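Local coordinates for protein extracellular sialidase/neuraminidase, putative (Aspergillus fumigatus, PDB 2XZI) that probably hydrolyses terminal deaminated sialic acid (Kdn) residues from glycoconjugates, acting as a Kdnase of the sialidase family, at residues Gln63-Val71 against Ala99-Pro107; Asp112-Asn122 against Arg150-Asp161. One frame throughout, in Å; residues are numbered along the deposited sequence.

Contact 1 of 2, residues Gln63-Val71 against Ala99-Pro107. With NA (sodium ion), chain E; KDM (deamino-alpha-neuraminic acid), chain C.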
loop_
_atom_site.group_PDB
_atom_site.type_symbol
_atom_site.label_atom_id
_atom_site.label_comp_id
_atom_site.label_asym_id
_atom_site.label_seq_id
_atom_site.Cartn_x
_atom_site.Cartn_y
_atom_site.Cartn_z
ATOM N N GLN A 63 -15.680 -7.352 -1.956
ATOM C CA GLN A 63 -14.957 -8.317 -2.793
ATOM C C GLN A 63 -13.888 -7.682 -3.670
ATOM O O GLN A 63 -13.935 -6.492 -3.959
ATOM C CB GLN A 63 -15.932 -9.147 -3.641
ATOM C CG GLN A 63 -16.857 -10.002 -2.775
ATOM C CD GLN A 63 -18.108 -10.462 -3.504
ATOM O OE1 GLN A 63 -18.779 -9.675 -4.163
ATOM N NE2 GLN A 63 -18.428 -11.746 -3.374
ATOM N N ASP A 64 -12.922 -8.500 -4.082
ATOM C CA ASP A 64 -11.762 -8.047 -4.861
ATOM C C ASP A 64 -12.093 -7.788 -6.327
ATOM O O ASP A 64 -11.286 -7.201 -7.052
ATOM C CB ASP A 64 -10.645 -9.106 -4.872
ATOM C CG ASP A 64 -10.126 -9.490 -3.489
ATOM O OD1 ASP A 64 -10.420 -8.834 -2.479
ATOM O OD2 ASP A 64 -9.402 -10.511 -3.432
ATOM N N PHE A 65 -13.245 -8.283 -6.771
ATOM C CA PHE A 65 -13.656 -8.200 -8.170
ATOM C C PHE A 65 -14.958 -7.410 -8.241
ATOM O O PHE A 65 -15.581 -7.125 -7.209
ATOM C CB PHE A 65 -13.881 -9.612 -8.736
ATOM C CG PHE A 65 -14.833 -10.433 -7.906
ATOM C CD1 PHE A 65 -16.215 -10.363 -8.122
ATOM C CD2 PHE A 65 -14.354 -11.250 -6.890
ATOM C CE1 PHE A 65 -17.104 -11.104 -7.331
ATOM C CE2 PHE A 65 -15.241 -11.993 -6.094
ATOM C CZ PHE A 65 -16.614 -11.908 -6.315
ATOM N N GLY A 66 -15.375 -7.092 -9.463
ATOM C CA GLY A 66 -16.547 -6.245 -9.680
ATOM C C GLY A 66 -16.154 -4.790 -9.813
ATOM O O GLY A 66 -14.993 -4.464 -10.060
ATOM N N ASP A 67 -17.141 -3.909 -9.660
ATOM C CA ASP A 67 -16.952 -2.484 -9.866
ATOM C C ASP A 67 -16.163 -1.879 -8.698
ATOM O O ASP A 67 -16.676 -1.743 -7.570
ATOM C CB ASP A 67 -18.318 -1.805 -10.020
ATOM C CG ASP A 67 -18.213 -0.353 -10.416
ATOM O OD1 ASP A 67 -17.105 0.128 -10.753
ATOM O OD2 ASP A 67 -19.261 0.328 -10.411
ATOM N N ILE A 68 -14.913 -1.514 -8.985
ATOM C CA ILE A 68 -13.998 -0.955 -7.987
ATOM C C ILE A 68 -13.298 0.214 -8.638
ATOM O O ILE A 68 -12.762 0.076 -9.740
ATOM C CB ILE A 68 -12.977 -2.016 -7.500
ATOM C CG1 ILE A 68 -13.678 -3.193 -6.818
ATOM C CG2 ILE A 68 -11.927 -1.390 -6.579
ATOM C CD1 ILE A 68 -12.780 -4.390 -6.521
ATOM N N ASN A 69 -13.343 1.367 -7.973
ATOM C CA ASN A 69 -12.701 2.587 -8.462
ATOM C C ASN A 69 -11.491 2.938 -7.624
ATOM O O ASN A 69 -11.446 2.609 -6.427
ATOM C CB ASN A 69 -13.693 3.773 -8.507
ATOM C CG ASN A 69 -14.918 3.472 -9.312
ATOM O OD1 ASN A 69 -14.903 2.589 -10.160
ATOM N ND2 ASN A 69 -15.990 4.235 -9.086
ATOM N N LEU A 70 -10.527 3.613 -8.242
ATOM C CA LEU A 70 -9.353 4.066 -7.499
ATOM C C LEU A 70 -9.608 5.472 -7.009
ATOM O O LEU A 70 -9.711 6.399 -7.815
ATOM C CB LEU A 70 -8.100 4.034 -8.379
ATOM C CG LEU A 70 -6.759 3.823 -7.667
ATOM C CD1 LEU A 70 -6.390 4.978 -6.723
ATOM C CD2 LEU A 70 -6.715 2.519 -6.935
ATOM N N VAL A 71 -9.711 5.609 -5.689
ATOM C CA VAL A 71 -10.072 6.870 -5.040
ATOM C C VAL A 71 -8.909 7.410 -4.215
ATOM O O VAL A 71 -7.934 6.702 -3.968
ATOM C CB VAL A 71 -11.379 6.729 -4.190
ATOM C CG1 VAL A 71 -12.563 6.367 -5.104
ATOM C CG2 VAL A 71 -11.213 5.729 -3.027
ATOM N N ALA A 99 -17.209 -0.839 -15.281
ATOM C CA ALA A 99 -17.643 -1.602 -14.096
ATOM C C ALA A 99 -16.610 -2.681 -13.737
ATOM O O ALA A 99 -16.895 -3.637 -12.992
ATOM C CB ALA A 99 -19.003 -2.222 -14.337
ATOM N N GLY A 100 -15.409 -2.508 -14.279
ATOM C CA GLY A 100 -14.283 -3.358 -13.948
ATOM C C GLY A 100 -13.589 -2.876 -12.690
ATOM O O GLY A 100 -14.051 -1.954 -11.998
ATOM N N THR A 101 -12.452 -3.498 -12.413
ATOM C CA THR A 101 -11.687 -3.289 -11.193
ATOM C C THR A 101 -10.469 -2.441 -11.498
ATOM O O THR A 101 -9.612 -2.859 -12.285
ATOM C CB THR A 101 -11.166 -4.648 -10.622
ATOM O OG1 THR A 101 -12.251 -5.537 -10.331
ATOM C CG2 THR A 101 -10.261 -4.444 -9.390
ATOM N N TRP A 102 -10.400 -1.255 -10.895
ATOM C CA TRP A 102 -9.188 -0.443 -10.877
ATOM C C TRP A 102 -8.622 -0.511 -9.467
ATOM O O TRP A 102 -9.295 -0.096 -8.520
ATOM C CB TRP A 102 -9.482 1.022 -11.214
ATOM C CG TRP A 102 -9.960 1.267 -12.603
ATOM C CD1 TRP A 102 -11.253 1.380 -13.001
ATOM C CD2 TRP A 102 -9.155 1.411 -13.781
ATOM N NE1 TRP A 102 -11.311 1.596 -14.364
ATOM C CE2 TRP A 102 -10.038 1.619 -14.863
ATOM C CE3 TRP A 102 -7.772 1.396 -14.025
ATOM C CZ2 TRP A 102 -9.586 1.799 -16.179
ATOM C CZ3 TRP A 102 -7.325 1.579 -15.329
ATOM C CH2 TRP A 102 -8.230 1.781 -16.385
ATOM N N GLY A 103 -7.395 -0.997 -9.313
ATOM C CA GLY A 103 -6.860 -1.157 -7.965
ATOM C C GLY A 103 -5.373 -1.335 -7.838
ATOM O O GLY A 103 -4.603 -0.949 -8.716
ATOM N N ASN A 104 -4.978 -1.934 -6.716
ATOM C CA ASN A 104 -3.558 -2.102 -6.372
ATOM C C ASN A 104 -2.760 -0.788 -6.436
ATOM O O ASN A 104 -1.710 -0.723 -7.072
ATOM C CB ASN A 104 -2.901 -3.155 -7.283
ATOM C CG ASN A 104 -3.265 -4.564 -6.899
ATOM O OD1 ASN A 104 -4.415 -4.994 -7.079
ATOM N ND2 ASN A 104 -2.310 -5.291 -6.340
ATOM N N PRO A 105 -3.252 0.285 -5.800
ATOM C CA PRO A 105 -2.477 1.522 -5.929
ATOM C C PRO A 105 -1.036 1.368 -5.439
ATOM O O PRO A 105 -0.798 0.896 -4.322
ATOM C CB PRO A 105 -3.247 2.511 -5.032
ATOM C CG PRO A 105 -3.954 1.632 -4.058
ATOM C CD PRO A 105 -4.367 0.446 -4.849
ATOM N N THR A 106 -0.082 1.753 -6.292
ATOM C CA THR A 106 1.345 1.683 -5.959
ATOM C C THR A 106 2.028 2.975 -6.432
ATOM O O THR A 106 2.584 3.034 -7.531
ATOM C CB THR A 106 2.004 0.424 -6.560
ATOM O OG1 THR A 106 1.187 -0.711 -6.270
ATOM C CG2 THR A 106 3.387 0.187 -5.968
ATOM N N PRO A 107 1.982 4.013 -5.589
ATOM C CA PRO A 107 2.529 5.332 -5.927
ATOM C C PRO A 107 4.017 5.446 -5.642
ATOM O O PRO A 107 4.542 4.763 -4.755
ATOM C CB PRO A 107 1.727 6.277 -5.025
ATOM C CG PRO A 107 1.448 5.442 -3.803
ATOM C CD PRO A 107 1.165 4.062 -4.357
HETATM NA NA NA E . -16.153 1.953 -12.057
HETATM C C2 KDM C . -6.703 -10.146 -1.227
HETATM C C1 KDM C . -6.557 -10.333 0.278
HETATM C C3 KDM C . -7.004 -8.673 -1.563
HETATM C C4 KDM C . -6.515 -8.251 -2.979
HETATM C C5 KDM C . -6.174 -9.417 -3.915
HETATM C C6 KDM C . -5.128 -10.330 -3.228
HETATM C C7 KDM C . -4.893 -11.652 -3.976
HETATM C C8 KDM C . -3.719 -12.425 -3.348
HETATM C C9 KDM C . -3.509 -13.757 -4.048
HETATM O O5 KDM C . -5.709 -8.935 -5.202
HETATM O O1A KDM C . -7.093 -9.493 1.039
HETATM O O1B KDM C . -5.913 -11.348 0.635
HETATM O O4 KDM C . -7.547 -7.468 -3.581
HETATM O O6 KDM C . -5.482 -10.662 -1.843
HETATM O O7 KDM C . -6.082 -12.443 -3.905
HETATM O O8 KDM C . -2.499 -11.678 -3.465
HETATM O O9 KDM C . -3.093 -13.477 -5.395
HETATM O O2 KDM C . -7.813 -10.975 -1.592
HETATM O O HOH W 1 -14.240 -7.928 -11.812
HETATM O O HOH W 2 -18.057 3.041 -10.901
HETATM O O HOH W 3 -14.345 0.589 -12.038
#

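Contact 2 of 2, residues Asp112-Asn122 against Arg150-Asp161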
loop_
_atom_site.group_PDB
_atom_site.type_symbol
_atom_site.label_atom_id
_atom_site.label_comp_id
_atom_site.label_asym_id
_atom_site.label_seq_id
_atom_site.Cartn_x
_atom_site.Cartn_y
_atom_site.Cartn_z
ATOM N N ASP A 112 11.195 15.497 -9.272
ATOM C CA ASP A 112 10.589 16.722 -9.802
ATOM C C ASP A 112 9.208 16.973 -9.212
ATOM O O ASP A 112 8.530 17.923 -9.594
ATOM C CB ASP A 112 10.474 16.629 -11.327
ATOM C CG ASP A 112 9.524 15.527 -11.781
ATOM O OD1 ASP A 112 9.438 14.472 -11.094
ATOM O OD2 ASP A 112 8.835 15.708 -12.803
ATOM N N ASN A 113 8.812 16.095 -8.288
ATOM C CA ASN A 113 7.447 16.022 -7.742
ATOM C C ASN A 113 6.366 15.479 -8.665
ATOM O O ASN A 113 5.186 15.585 -8.344
ATOM C CB ASN A 113 6.990 17.311 -7.035
ATOM C CG ASN A 113 5.975 17.029 -5.963
ATOM O OD1 ASN A 113 6.085 16.032 -5.241
ATOM N ND2 ASN A 113 4.956 17.887 -5.859
ATOM N N THR A 114 6.738 14.873 -9.799
ATOM C CA THR A 114 5.748 14.051 -10.501
ATOM C C THR A 114 5.384 12.883 -9.572
ATOM O O THR A 114 6.274 12.199 -9.042
ATOM C CB THR A 114 6.269 13.493 -11.821
ATOM O OG1 THR A 114 6.446 14.580 -12.741
ATOM C CG2 THR A 114 5.293 12.486 -12.427
ATOM N N ILE A 115 4.095 12.683 -9.359
ATOM C CA ILE A 115 3.676 11.498 -8.624
ATOM C C ILE A 115 3.180 10.447 -9.612
ATOM O O ILE A 115 2.171 10.634 -10.284
ATOM C CB ILE A 115 2.604 11.773 -7.550
ATOM C CG1 ILE A 115 3.041 12.904 -6.603
ATOM C CG2 ILE A 115 2.338 10.476 -6.772
ATOM C CD1 ILE A 115 2.438 14.273 -6.975
ATOM N N TYR A 116 3.919 9.349 -9.703
ATOM C CA TYR A 116 3.533 8.232 -10.505
ATOM C C TYR A 116 2.636 7.314 -9.695
ATOM O O TYR A 116 2.884 7.079 -8.517
ATOM C CB TYR A 116 4.769 7.462 -10.933
ATOM C CG TYR A 116 5.602 8.052 -12.047
ATOM C CD1 TYR A 116 5.092 8.154 -13.344
ATOM C CD2 TYR A 116 6.921 8.423 -11.814
ATOM C CE1 TYR A 116 5.886 8.651 -14.382
ATOM C CE2 TYR A 116 7.712 8.916 -12.838
ATOM C CZ TYR A 116 7.176 9.020 -14.107
ATOM O OH TYR A 116 7.965 9.477 -15.151
ATOM N N LEU A 117 1.591 6.792 -10.333
ATOM C CA LEU A 117 0.728 5.810 -9.692
ATOM C C LEU A 117 0.543 4.612 -10.627
ATOM O O LEU A 117 -0.133 4.694 -11.658
ATOM C CB LEU A 117 -0.609 6.434 -9.264
ATOM C CG LEU A 117 -1.648 5.499 -8.651
ATOM C CD1 LEU A 117 -1.271 5.145 -7.247
ATOM C CD2 LEU A 117 -2.977 6.214 -8.644
ATOM N N PHE A 118 1.184 3.508 -10.269
ATOM C CA PHE A 118 0.928 2.247 -10.954
ATOM C C PHE A 118 -0.321 1.588 -10.388
ATOM O O PHE A 118 -0.597 1.699 -9.201
ATOM C CB PHE A 118 2.130 1.305 -10.809
ATOM C CG PHE A 118 3.336 1.714 -11.620
ATOM C CD1 PHE A 118 4.291 2.605 -11.104
ATOM C CD2 PHE A 118 3.510 1.212 -12.918
ATOM C CE1 PHE A 118 5.402 2.997 -11.883
ATOM C CE2 PHE A 118 4.621 1.603 -13.696
ATOM C CZ PHE A 118 5.562 2.491 -13.161
ATOM N N LEU A 119 -1.073 0.912 -11.255
ATOM C CA LEU A 119 -2.355 0.309 -10.884
ATOM C C LEU A 119 -2.531 -0.992 -11.639
ATOM O O LEU A 119 -1.964 -1.142 -12.717
ATOM C CB LEU A 119 -3.538 1.204 -11.303
ATOM C CG LEU A 119 -3.614 2.633 -10.813
ATOM C CD1 LEU A 119 -4.677 3.423 -11.579
ATOM C CD2 LEU A 119 -3.926 2.636 -9.337
ATOM N N SER A 120 -3.334 -1.895 -11.086
ATOM C CA SER A 120 -3.796 -3.086 -11.779
ATOM C C SER A 120 -5.253 -2.888 -12.217
ATOM O O SER A 120 -6.007 -2.119 -11.593
ATOM C CB SER A 120 -3.694 -4.297 -10.846
ATOM O OG SER A 120 -2.343 -4.576 -10.476
ATOM N N TRP A 121 -5.633 -3.564 -13.306
ATOM C CA TRP A 121 -7.004 -3.543 -13.799
ATOM C C TRP A 121 -7.394 -4.951 -14.207
ATOM O O TRP A 121 -6.548 -5.717 -14.697
ATOM C CB TRP A 121 -7.082 -2.633 -15.028
ATOM C CG TRP A 121 -8.410 -2.610 -15.690
ATOM C CD1 TRP A 121 -9.424 -1.750 -15.409
ATOM C CD2 TRP A 121 -8.875 -3.455 -16.760
ATOM N NE1 TRP A 121 -10.498 -2.005 -16.218
ATOM C CE2 TRP A 121 -10.194 -3.046 -17.058
ATOM C CE3 TRP A 121 -8.317 -4.531 -17.480
ATOM C CZ2 TRP A 121 -10.971 -3.665 -18.058
ATOM C CZ3 TRP A 121 -9.101 -5.154 -18.473
ATOM C CH2 TRP A 121 -10.407 -4.713 -18.742
ATOM N N ASN A 122 -8.666 -5.283 -14.038
ATOM C CA ASN A 122 -9.282 -6.413 -14.744
ATOM C C ASN A 122 -10.698 -6.056 -15.148
ATOM O O ASN A 122 -11.306 -5.121 -14.596
ATOM C CB ASN A 122 -9.240 -7.744 -13.953
ATOM C CG ASN A 122 -9.862 -7.639 -12.581
ATOM O OD1 ASN A 122 -9.166 -7.453 -11.584
ATOM N ND2 ASN A 122 -11.192 -7.745 -12.518
ATOM N N ARG A 150 -7.150 -10.883 -18.906
ATOM C CA ARG A 150 -5.933 -10.869 -18.074
ATOM C C ARG A 150 -5.911 -9.640 -17.204
ATOM O O ARG A 150 -6.661 -8.688 -17.435
ATOM C CB ARG A 150 -4.650 -10.918 -18.913
ATOM C CG ARG A 150 -4.378 -9.676 -19.764
ATOM C CD ARG A 150 -3.160 -9.840 -20.673
ATOM N NE ARG A 150 -1.923 -10.017 -19.903
ATOM C CZ ARG A 150 -0.684 -9.882 -20.373
ATOM N NH1 ARG A 150 -0.460 -9.547 -21.637
ATOM N NH2 ARG A 150 0.344 -10.049 -19.562
ATOM N N ARG A 151 -5.056 -9.675 -16.189
ATOM C CA ARG A 151 -4.793 -8.483 -15.396
ATOM C C ARG A 151 -3.845 -7.556 -16.157
ATOM O O ARG A 151 -2.785 -7.986 -16.646
ATOM C CB ARG A 151 -4.247 -8.874 -14.028
ATOM C CG ARG A 151 -5.299 -9.536 -13.154
ATOM C CD ARG A 151 -5.994 -8.520 -12.263
ATOM N NE ARG A 151 -5.122 -8.165 -11.146
ATOM C CZ ARG A 151 -5.443 -7.324 -10.169
ATOM N NH1 ARG A 151 -6.610 -6.684 -10.190
ATOM N NH2 ARG A 151 -4.575 -7.118 -9.191
ATOM N N HIS A 152 -4.238 -6.291 -16.267
ATOM C CA HIS A 152 -3.433 -5.252 -16.940
ATOM C C HIS A 152 -2.697 -4.414 -15.921
ATOM O O HIS A 152 -3.062 -4.406 -14.754
ATOM C CB HIS A 152 -4.323 -4.343 -17.798
ATOM C CG HIS A 152 -4.890 -5.024 -19.002
ATOM N ND1 HIS A 152 -4.753 -4.507 -20.274
ATOM C CD2 HIS A 152 -5.599 -6.172 -19.134
ATOM C CE1 HIS A 152 -5.333 -5.318 -21.140
ATOM N NE2 HIS A 152 -5.865 -6.327 -20.476
ATOM N N LEU A 153 -1.653 -3.738 -16.384
ATOM C CA LEU A 153 -0.858 -2.824 -15.592
ATOM C C LEU A 153 -0.962 -1.461 -16.238
ATOM O O LEU A 153 -0.625 -1.291 -17.419
ATOM C CB LEU A 153 0.609 -3.280 -15.553
ATOM C CG LEU A 153 1.551 -2.349 -14.776
ATOM C CD1 LEU A 153 1.349 -2.582 -13.293
ATOM C CD2 LEU A 153 2.970 -2.615 -15.130
ATOM N N TYR A 154 -1.467 -0.504 -15.469
ATOM C CA TYR A 154 -1.668 0.861 -15.911
ATOM C C TYR A 154 -0.788 1.840 -15.159
ATOM O O TYR A 154 -0.395 1.591 -14.015
ATOM C CB TYR A 154 -3.124 1.221 -15.687
ATOM C CG TYR A 154 -4.044 0.826 -16.828
ATOM C CD1 TYR A 154 -4.654 -0.436 -16.877
ATOM C CD2 TYR A 154 -4.326 1.725 -17.851
ATOM C CE1 TYR A 154 -5.525 -0.769 -17.913
ATOM C CE2 TYR A 154 -5.202 1.382 -18.893
ATOM C CZ TYR A 154 -5.780 0.144 -18.926
ATOM O OH TYR A 154 -6.645 -0.172 -19.959
ATOM N N LEU A 155 -0.508 2.970 -15.798
ATOM C CA LEU A 155 0.229 4.053 -15.159
ATOM C C LEU A 155 -0.467 5.381 -15.375
ATOM O O LEU A 155 -0.779 5.751 -16.508
ATOM C CB LEU A 155 1.662 4.118 -15.703
ATOM C CG LEU A 155 2.553 5.222 -15.136
ATOM C CD1 LEU A 155 2.851 5.028 -13.635
ATOM C CD2 LEU A 155 3.856 5.319 -15.939
ATOM N N THR A 156 -0.713 6.088 -14.278
ATOM C CA THR A 156 -1.149 7.481 -14.340
ATOM C C THR A 156 -0.150 8.320 -13.548
ATOM O O THR A 156 0.661 7.791 -12.769
ATOM C CB THR A 156 -2.596 7.637 -13.823
ATOM O OG1 THR A 156 -2.943 9.032 -13.788
ATOM C CG2 THR A 156 -2.754 7.055 -12.426
ATOM N N GLU A 157 -0.162 9.627 -13.776
ATOM C CA GLU A 157 0.683 10.505 -12.981
ATOM C C GLU A 157 0.033 11.856 -12.781
ATOM O O GLU A 157 -0.906 12.216 -13.492
ATOM C CB GLU A 157 2.093 10.635 -13.571
ATOM C CG GLU A 157 2.174 11.365 -14.899
ATOM C CD GLU A 157 1.733 10.525 -16.076
ATOM O OE1 GLU A 157 2.105 9.332 -16.133
ATOM O OE2 GLU A 157 1.034 11.060 -16.958
ATOM N N SER A 158 0.518 12.556 -11.768
ATOM C CA SER A 158 0.076 13.916 -11.488
ATOM C C SER A 158 1.266 14.856 -11.516
ATOM O O SER A 158 2.336 14.537 -10.992
ATOM C CB SER A 158 -0.630 13.975 -10.133
ATOM O OG SER A 158 -0.919 15.318 -9.749
ATOM N N ARG A 159 1.057 16.026 -12.136
ATOM C CA ARG A 159 2.098 17.055 -12.200
ATOM C C ARG A 159 1.773 18.246 -11.302
ATOM O O ARG A 159 2.523 19.228 -11.283
ATOM C CB ARG A 159 2.253 17.583 -13.631
ATOM C CG ARG A 159 2.272 16.550 -14.730
ATOM C CD ARG A 159 3.505 15.656 -14.674
ATOM N NE ARG A 159 3.566 14.789 -15.851
ATOM C CZ ARG A 159 4.657 14.125 -16.234
ATOM N NH1 ARG A 159 5.774 14.173 -15.502
ATOM N NH2 ARG A 159 4.610 13.372 -17.333
ATOM N N ASP A 160 0.661 18.162 -10.580
ATOM C CA ASP A 160 0.157 19.284 -9.778
ATOM C C ASP A 160 -0.150 18.865 -8.339
ATOM O O ASP A 160 -1.193 19.218 -7.768
ATOM C CB ASP A 160 -1.053 19.934 -10.460
ATOM C CG ASP A 160 -2.199 18.962 -10.700
ATOM O OD1 ASP A 160 -2.139 17.797 -10.238
ATOM O OD2 ASP A 160 -3.188 19.362 -11.372
ATOM N N ASP A 161 0.783 18.085 -7.778
ATOM C CA ASP A 161 0.763 17.710 -6.362
ATOM C C ASP A 161 -0.506 16.895 -6.027
ATOM O O ASP A 161 -1.080 17.013 -4.920
ATOM C CB ASP A 161 0.906 18.986 -5.501
ATOM C CG ASP A 161 1.680 18.761 -4.211
ATOM O OD1 ASP A 161 2.463 17.788 -4.113
ATOM O OD2 ASP A 161 1.529 19.593 -3.276
HETATM O O HOH W 4 3.448 17.610 -8.775
HETATM O O HOH W 5 -1.324 -5.581 -12.792
#

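Contact 1 of 2, residues Gln63-Val71 against Ala99-Pro107
Thr-101 holds its hydroxyl beside its own backbone N (chi1 -59°), which aims OG1 at Gly-66 and sends CG2 along Ile-68; Ile-68 has CG1 in the matching position (chi1 -62°), and the two side chains run side by side. Thr-101 OG1 donates to a lone pair of Gly-66 O, in the carbonyl plane, over 3.0 Å, while Thr-101 CG2 packs 3.8 Å from Ile-68 CD1. Two backbone bonds flank this pair, Ile-68 N to Gly-100 O at 3.2 Å and Trp-102 N to Ile-68 O at 2.9 Å. This single bridge joins neighbouring blades of a sialidase beta-propeller, strand 68-74 of one and the first strand, 101-109, of the next; the segments 68-71 and 101-107 diverge at 47°, and farther along Leu-70 CD2 rests 3.8 Å from Pro-105 CD, the side chains crossing obliquely. At the loop end a sodium ion is gripped by Asp-67 OD1 and Asn-69 OD1, each 2.4 Å from the metal. Gly-96, Gly-98 and two waters fill its other places, and one of these waters donates to both Ile-68 O and Gly-100 O, so the ion is tied to both segments. Just upstream, Asp-64 reaches the bound deamino-alpha-neuraminic acid: its OD2 accepts a very short hydrogen bond, 2.5 Å, from sugar O2, and its OD1 forms a salt bridge with Arg-58.

Contact 2 of 2, residues Asp112-Asn122 against Arg150-Asp161
Leu-155 lays CD1 over the centre of the Phe-118 ring, 3.6 Å from the centroid and 5° off the normal, a CH-pi contact, with CG anti to the backbone N (chi1 179°) carrying the methyl to the ring. Leu-155 CD1 also lies 3.9 Å from Tyr-116 CD1. On the other sheet face, Thr-156 CG2 packs alongside Leu-117 CB. These second and third strands of a propeller blade run antiparallel, hydrogen-bonded and non-hydrogen-bonded pairs alternating from Ile-115 with Ser-158 to Trp-121 with His-152. At the latter end aromatic rings cluster: the edge of Trp-121 meets the face of His-152, planes at 87°, and the edge of Tyr-154 forms an offset edge-to-face pair with Trp-121. Both His-152 ring nitrogens are hydrogen-bonded, to Asp-170 and Trp-147 O. The bent Arg-151, its strongest polar partner Asp-183, covers Ser-120 CB with one guanidinium face, and its NH1 donates over 3.0 Å to Asn-122 OD1. At the opposite end Arg-159 NH1 donates to Thr-114 OG1 at 2.9 Å; that hydroxyl donates to Asp-112 OD2, and Asp-112 OD1 accepts from Thr-114 N, an Asx turn. Asn-113 ND2 donates to Asp-161 OD1 from above the carboxylate plane, at 3.0 Å, while Asn-113 OD1 accepts from Thr-47 N.

Overall arrangement
Contact 1 closes before contact 2 opens along the chain, and their centres lie about 13 Å apart. Strand 101-109 connects them: it faces strand 68-74 of the preceding blade in contact 1 and is the sheet neighbour of strand 115-122 in contact 2, with Gly-103 O to Ser-120 N and Thr-101 N to Asn-122 O as probable hydrogen bonds. The rings of Trp-102 and Trp-121 also meet. Contact 1 is thus a junction between blades, whereas contact 2 lies within one blade. Asn-104 OD1 accepts from Arg-151 NH2, linking the two near the sugar pocket to which contact 1 contributes Asp-64.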